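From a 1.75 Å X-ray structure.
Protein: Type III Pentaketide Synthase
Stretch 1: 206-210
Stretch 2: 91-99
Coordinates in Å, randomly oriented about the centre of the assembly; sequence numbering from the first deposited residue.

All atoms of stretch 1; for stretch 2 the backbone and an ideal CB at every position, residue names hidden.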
# COMPACT_ATOMS: atom_id res chain seq x y z
N SER A 206 13.92 9.15 1.87
CA SER A 206 15.12 8.41 1.57
C SER A 206 14.81 7.34 0.55
O SER A 206 13.68 6.86 0.48
CB SER A 206 15.70 7.77 2.83
OG SER A 206 14.75 6.91 3.43
N ALA A 207 15.81 6.98 -0.25
CA ALA A 207 15.60 6.02 -1.33
C ALA A 207 16.84 5.18 -1.56
O ALA A 207 17.96 5.61 -1.28
CB ALA A 207 15.21 6.75 -2.61
N VAL A 208 16.61 3.96 -2.04
CA VAL A 208 17.69 3.12 -2.55
C VAL A 208 17.29 2.56 -3.91
O VAL A 208 16.10 2.47 -4.24
CB VAL A 208 18.09 1.95 -1.59
CG1 VAL A 208 18.51 2.49 -0.21
CG2 VAL A 208 16.98 0.91 -1.46
N ILE A 209 18.29 2.20 -4.70
CA ILE A 209 18.06 1.41 -5.90
C ILE A 209 18.46 -0.02 -5.58
O ILE A 209 19.59 -0.27 -5.15
CB ILE A 209 18.91 1.90 -7.10
CG1 ILE A 209 18.59 3.38 -7.40
CG2 ILE A 209 18.69 0.98 -8.29
CD1 ILE A 209 17.11 3.65 -7.75
N LEU A 210 17.52 -0.95 -5.76
CA LEU A 210 17.82 -2.38 -5.65
C LEU A 210 17.83 -2.98 -7.04
O LEU A 210 16.83 -2.90 -7.77
CB LEU A 210 16.81 -3.12 -4.77
CG LEU A 210 17.20 -4.56 -4.37
CD1 LEU A 210 18.42 -4.58 -3.43
CD2 LEU A 210 16.02 -5.28 -3.73
N UNK A 91 19.10 11.29 -6.29
CA UNK A 91 20.46 11.04 -5.82
C UNK A 91 20.79 9.55 -5.80
O UNK A 91 21.91 9.15 -6.12
CB UNK A 91 20.65 11.63 -4.42
N UNK A 92 19.80 8.74 -5.42
CA UNK A 92 19.95 7.29 -5.45
C UNK A 92 20.19 6.82 -6.88
O UNK A 92 21.11 6.04 -7.13
CB UNK A 92 18.72 6.61 -4.86
N UNK A 93 19.39 7.31 -7.82
CA UNK A 93 19.54 6.97 -9.25
C UNK A 93 20.89 7.45 -9.78
O UNK A 93 21.55 6.73 -10.54
CB UNK A 93 18.41 7.59 -10.07
N UNK A 94 21.31 8.64 -9.38
CA UNK A 94 22.59 9.21 -9.82
C UNK A 94 23.77 8.36 -9.38
O UNK A 94 24.69 8.10 -10.16
CB UNK A 94 22.75 10.63 -9.28
N UNK A 95 23.75 7.90 -8.13
CA UNK A 95 24.81 7.04 -7.62
C UNK A 95 24.82 5.70 -8.35
O UNK A 95 25.89 5.15 -8.60
CB UNK A 95 24.64 6.82 -6.11
N UNK A 96 23.64 5.21 -8.70
CA UNK A 96 23.49 3.92 -9.38
C UNK A 96 23.80 4.04 -10.88
O UNK A 96 23.87 3.03 -11.58
CB UNK A 96 22.07 3.38 -9.18
N UNK A 97 23.98 5.27 -11.34
CA UNK A 97 24.21 5.58 -12.75
C UNK A 97 23.10 5.06 -13.66
O UNK A 97 23.33 4.44 -14.71
CB UNK A 97 25.55 4.99 -13.20
N UNK A 98 21.87 5.33 -13.22
CA UNK A 98 20.67 4.91 -13.93
C UNK A 98 19.86 6.10 -14.43
O UNK A 98 19.66 7.08 -13.71
CB UNK A 98 19.80 4.03 -13.02
N UNK A 99 19.40 6.00 -15.67
CA UNK A 99 18.52 7.00 -16.24
C UNK A 99 17.06 6.53 -16.06
O UNK A 99 16.83 5.34 -15.83
CB UNK A 99 18.85 7.24 -17.71

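The first part of stretch 2 is helical and runs beside the strand 206-210, with the two N-to-C directions 33° apart and the axes 7.4 Å apart at closest approach. Position 91 has helical backbone angles, and its ideal CB has nothing of the strand within 5.5 Å; many side chains would do, polar or long ones included. It is Lys-91, whose NZ is hydrogen-bonded elsewhere in the structure.

Position 92 is the tightest. Its CA-to-CB bond points toward the strand, and the ideal CB already lies 3.8 Å from Ala-207 O and 4.1 Å from Ile-209 CG1. The CA atoms of 92 and Val-208 are 5.6 Å apart, so a small residue, alanine or perhaps glycine or serine, is expected. Ala-92 fits: its CB packs 4.2 Å from Ala-207 CB and 4.1 Å from Ile-209 CG1, while Ile-209 CG1 also comes within 3.7 Å of Ala-92 O.

At 93 the CB points sideways, 4.8 Å from Ile-209 CD1. There is room for a longer side chain, and the methyl group favours an apolar one such as leucine, methionine or isoleucine. Met-93 places CG 3.9 Å from Ile-209 CD1, after which its end leads away from the strand.

Position 94 points away and 95 sideways, neither ideal CB having the strand within reach, so small or polar residues would serve at either. They are Ala-94 and Glu-95; both carboxylate oxygens of the latter are hydrogen-bonded elsewhere.

One turn beyond 92, position 96 again points toward the strand, its ideal CB 3.9 Å from Ile-209 CG1. A small apolar residue suits so close an approach. Ala-96 CB meets Ile-209 CG1 at 3.9 Å, so Ile-209 touches the methyl groups of both Ala-92 and Ala-96.

At 97 phi is positive (57°), and the nitrogen of 98 bonds back to Met-93 O and that of 97, weakly, to Ala-94 O, a Schellman motif. Glycine is the usual choice, with asparagine another candidate, yet the residue is Arg-97, its side chain clear of the strand and its NH1 making a weak hydrogen bond to Glu-95 O (3.4 Å).

Position 98 has extended backbone angles and points toward the strand, but its ideal CB has nothing of it within 5.5 Å. Only a longer side chain can bridge the gap, and the apolar Ile-209 favours leucine, methionine or perhaps phenylalanine. Leu-98 does so, bringing CD1 to 3.6 Å from Ile-209 CG2.

Position 99 is out of reach and could be almost anything; it is Val-99.

Stretch 2 (91-99) KAMAEARLV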
# COMPACT_ATOMS: atom_id res chain seq x y z
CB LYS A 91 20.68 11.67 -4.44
CG LYS A 91 20.68 13.20 -4.50
CD LYS A 91 21.15 13.84 -3.19
CE LYS A 91 20.08 13.84 -2.13
NZ LYS A 91 20.50 14.66 -0.93
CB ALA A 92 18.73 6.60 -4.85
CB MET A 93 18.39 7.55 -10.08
CG MET A 93 17.01 6.93 -9.78
SD MET A 93 15.64 7.80 -10.63
CE MET A 93 15.98 7.35 -12.33
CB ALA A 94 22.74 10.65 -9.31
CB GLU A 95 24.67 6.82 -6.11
CG GLU A 95 25.75 5.88 -5.54
CD GLU A 95 25.83 5.91 -4.03
OE1 GLU A 95 24.78 5.95 -3.36
OE2 GLU A 95 26.97 5.86 -3.51
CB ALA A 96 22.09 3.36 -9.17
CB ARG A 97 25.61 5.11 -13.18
CG ARG A 97 26.67 6.07 -12.69
CD ARG A 97 28.06 5.48 -12.67
NE ARG A 97 29.05 6.52 -12.36
CZ ARG A 97 29.24 7.07 -11.16
NH1 ARG A 97 28.50 6.72 -10.11
NH2 ARG A 97 30.18 8.00 -11.02
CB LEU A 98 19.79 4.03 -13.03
CG LEU A 98 20.35 2.65 -12.65
CD1 LEU A 98 19.46 1.98 -11.62
CD2 LEU A 98 20.53 1.74 -13.86
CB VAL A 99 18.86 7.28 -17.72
CG1 VAL A 99 20.27 7.88 -17.83
CG2 VAL A 99 18.76 6.01 -18.55
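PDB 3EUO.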